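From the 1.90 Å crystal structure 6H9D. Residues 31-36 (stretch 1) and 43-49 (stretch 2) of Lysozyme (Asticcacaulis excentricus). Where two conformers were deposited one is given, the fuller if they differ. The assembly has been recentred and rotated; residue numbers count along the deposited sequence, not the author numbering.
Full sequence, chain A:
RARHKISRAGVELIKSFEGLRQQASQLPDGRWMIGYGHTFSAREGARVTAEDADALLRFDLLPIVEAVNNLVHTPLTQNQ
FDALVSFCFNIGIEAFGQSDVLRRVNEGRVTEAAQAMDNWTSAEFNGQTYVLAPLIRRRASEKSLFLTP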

# COMPACT_ATOMS: atom_id res chain seq x y z
N ARG A 31 -20.00 -8.98 -3.81
CA ARG A 31 -19.38 -8.78 -2.50
C ARG A 31 -19.66 -7.35 -2.03
O ARG A 31 -20.06 -6.49 -2.83
CB ARG A 31 -17.87 -8.98 -2.57
CG ARG A 31 -17.42 -10.41 -2.85
CD ARG A 31 -15.91 -10.53 -2.87
NE ARG A 31 -15.28 -9.56 -3.77
CZ ARG A 31 -14.09 -8.99 -3.60
NH1 ARG A 31 -13.38 -9.23 -2.51
NH2 ARG A 31 -13.63 -8.17 -4.53
N TRP A 32 -19.42 -7.10 -0.74
CA TRP A 32 -19.62 -5.80 -0.14
C TRP A 32 -18.27 -5.18 0.24
O TRP A 32 -17.32 -5.89 0.55
CB TRP A 32 -20.58 -5.92 1.05
CG TRP A 32 -21.94 -6.34 0.59
CD1 TRP A 32 -22.36 -7.60 0.28
CD2 TRP A 32 -23.06 -5.47 0.32
NE1 TRP A 32 -23.66 -7.57 -0.15
CE2 TRP A 32 -24.12 -6.29 -0.13
CE3 TRP A 32 -23.26 -4.09 0.41
CZ2 TRP A 32 -25.36 -5.76 -0.48
CZ3 TRP A 32 -24.50 -3.57 0.08
CH2 TRP A 32 -25.53 -4.40 -0.37
N MET A 33 -18.22 -3.85 0.18
CA MET A 33 -17.03 -3.08 0.50
C MET A 33 -17.41 -2.04 1.56
O MET A 33 -18.50 -1.51 1.55
CB MET A 33 -16.48 -2.39 -0.75
CG MET A 33 -15.04 -1.89 -0.60
SD MET A 33 -14.19 -1.36 -2.15
CE MET A 33 -13.55 -2.90 -2.80
N ILE A 34 -16.47 -1.76 2.48
CA ILE A 34 -16.71 -0.78 3.53
C ILE A 34 -15.37 -0.21 3.98
O ILE A 34 -14.30 -0.77 3.70
CB ILE A 34 -17.50 -1.42 4.68
CG1 ILE A 34 -18.23 -0.37 5.52
CG2 ILE A 34 -16.59 -2.31 5.55
CD1 ILE A 34 -19.25 -0.95 6.50
N GLY A 35 -15.43 0.91 4.69
CA GLY A 35 -14.24 1.47 5.31
C GLY A 35 -13.30 1.98 4.23
O GLY A 35 -13.74 2.71 3.34
N TYR A 36 -12.03 1.57 4.30
CA TYR A 36 -11.03 1.95 3.32
C TYR A 36 -10.77 0.79 2.35
O TYR A 36 -9.71 0.22 2.35
CB TYR A 36 -9.74 2.36 4.03
CG TYR A 36 -9.91 3.50 5.00
CD1 TYR A 36 -10.18 4.79 4.55
CD2 TYR A 36 -9.83 3.29 6.35
CE1 TYR A 36 -10.37 5.83 5.44
CE2 TYR A 36 -10.00 4.31 7.26
CZ TYR A 36 -10.30 5.59 6.80
OH TYR A 36 -10.44 6.58 7.71
N ARG A 43 -20.24 -6.90 4.99
CA ARG A 43 -21.51 -7.56 4.68
C ARG A 43 -22.60 -6.51 4.40
O ARG A 43 -22.45 -5.34 4.72
CB ARG A 43 -21.95 -8.44 5.85
CG ARG A 43 -20.95 -9.53 6.21
CD ARG A 43 -20.66 -10.56 5.13
NE ARG A 43 -19.58 -11.47 5.56
CZ ARG A 43 -18.36 -11.52 5.03
NH1 ARG A 43 -17.99 -10.65 4.10
NH2 ARG A 43 -17.51 -12.45 5.43
N GLU A 44 -23.70 -6.97 3.82
CA GLU A 44 -24.81 -6.09 3.49
C GLU A 44 -25.25 -5.38 4.78
O GLU A 44 -25.44 -6.02 5.80
CB GLU A 44 -25.93 -6.89 2.82
CG GLU A 44 -27.19 -6.07 2.55
CD GLU A 44 -28.33 -6.81 1.85
OE1 GLU A 44 -28.42 -8.03 2.03
OE2 GLU A 44 -29.11 -6.17 1.14
N GLY A 45 -25.39 -4.06 4.71
CA GLY A 45 -26.03 -3.24 5.79
C GLY A 45 -25.07 -2.84 6.90
O GLY A 45 -25.46 -2.18 7.85
N ALA A 46 -23.80 -3.24 6.78
CA ALA A 46 -22.79 -2.92 7.81
C ALA A 46 -22.46 -1.42 7.79
O ALA A 46 -22.55 -0.81 6.75
CB ALA A 46 -21.56 -3.74 7.60
N ARG A 47 -22.13 -0.88 8.95
CA ARG A 47 -21.75 0.55 9.07
C ARG A 47 -20.47 0.62 9.90
O ARG A 47 -20.30 -0.21 10.78
CB ARG A 47 -22.88 1.35 9.74
CG ARG A 47 -24.19 1.42 8.96
CD ARG A 47 -25.27 2.24 9.66
NE ARG A 47 -26.10 3.11 8.83
CZ ARG A 47 -26.85 4.12 9.27
NH1 ARG A 47 -26.73 4.54 10.52
NH2 ARG A 47 -27.71 4.72 8.47
N VAL A 48 -19.59 1.58 9.60
CA VAL A 48 -18.33 1.70 10.38
C VAL A 48 -18.06 3.16 10.75
O VAL A 48 -18.39 4.04 9.99
CB VAL A 48 -17.11 1.18 9.61
CG1 VAL A 48 -17.12 -0.32 9.42
CG2 VAL A 48 -16.94 1.90 8.30
N THR A 49 -17.44 3.34 11.91
CA THR A 49 -16.89 4.66 12.29
C THR A 49 -15.47 4.75 11.72
O THR A 49 -14.94 3.73 11.25
CB THR A 49 -16.78 4.80 13.80
OG1 THR A 49 -15.91 3.79 14.28
CG2 THR A 49 -18.11 4.66 14.51

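Residues 32–35 form a β-strand, whereas residues 43–49 follow an irregular path alongside it. The two backbones come nearest at the CA atoms of Trp32 and Arg43, 5.5 Å apart, and the CA atoms of Gly35 and Val48 lie 6.5 Å apart, so both segments run in the same general direction. No hydrogen bond links them. Contact instead depends on side chains of the strand, and together the two segments bury 336 Å² of surface, counting both sides.

The second segment opens with a type II β-turn from Arg43 to Ala46, closed by a hydrogen bond from Ala46 N to Arg43 O (3.2 Å). Gly45 occupies the third position of the turn with a positive phi of 85°, a conformation that favours glycine. At the other end of the segment, Thr49 stands at the N-cap of the following helix, and its side chain caps a backbone nitrogen just beyond the segment.

The aromatic part of the interface is built on Trp32, whose CA-to-CB bond points toward the turn. One face of its indole is covered by Arg43 and Glu44: Trp32 CG is 3.9 Å from Arg43 C, and Trp32 CE2 is 3.5 Å from Glu44 CB. Glu44 CA sits 3.7 Å from the centroid of the six-membered ring and only 15° off the ring normal, the geometry of a CH–π interaction. The polarized CH group of the backbone thus meets the electron-rich face of the indole. Glu44 takes part through its backbone and the aliphatic base of its side chain, while its extended chain (chi1 and chi2 both t) carries the carboxylate away from the ring. Arg43 likewise contributes main chain here; its CA-to-CB bond points away from the strand.

Two residues along the strand, Ile34 supplies the apolar part of the contact. Its CA-to-CB bond points toward the second segment, and in the t,t rotamer CD1 packs 3.8 Å from Ala46 CB and 3.7 Å from Val48 CG1. These are van der Waals contacts between aliphatic groups. The same methyl also lies against the main chain, with Ile34 CD1 3.3 Å from Ala46 O, a close approach without hydrogen-bonding character. Ala46 and Val48 both direct their CA-to-CB bonds toward the strand, whereas that of the intervening Arg47 points away. The strand alternates similarly: Trp32 and Ile34 face the second segment, and Met33 points away.

Beyond Ile34, the contact continues on backbone, with Gly35 N 4.0 Å from Val48 CG2.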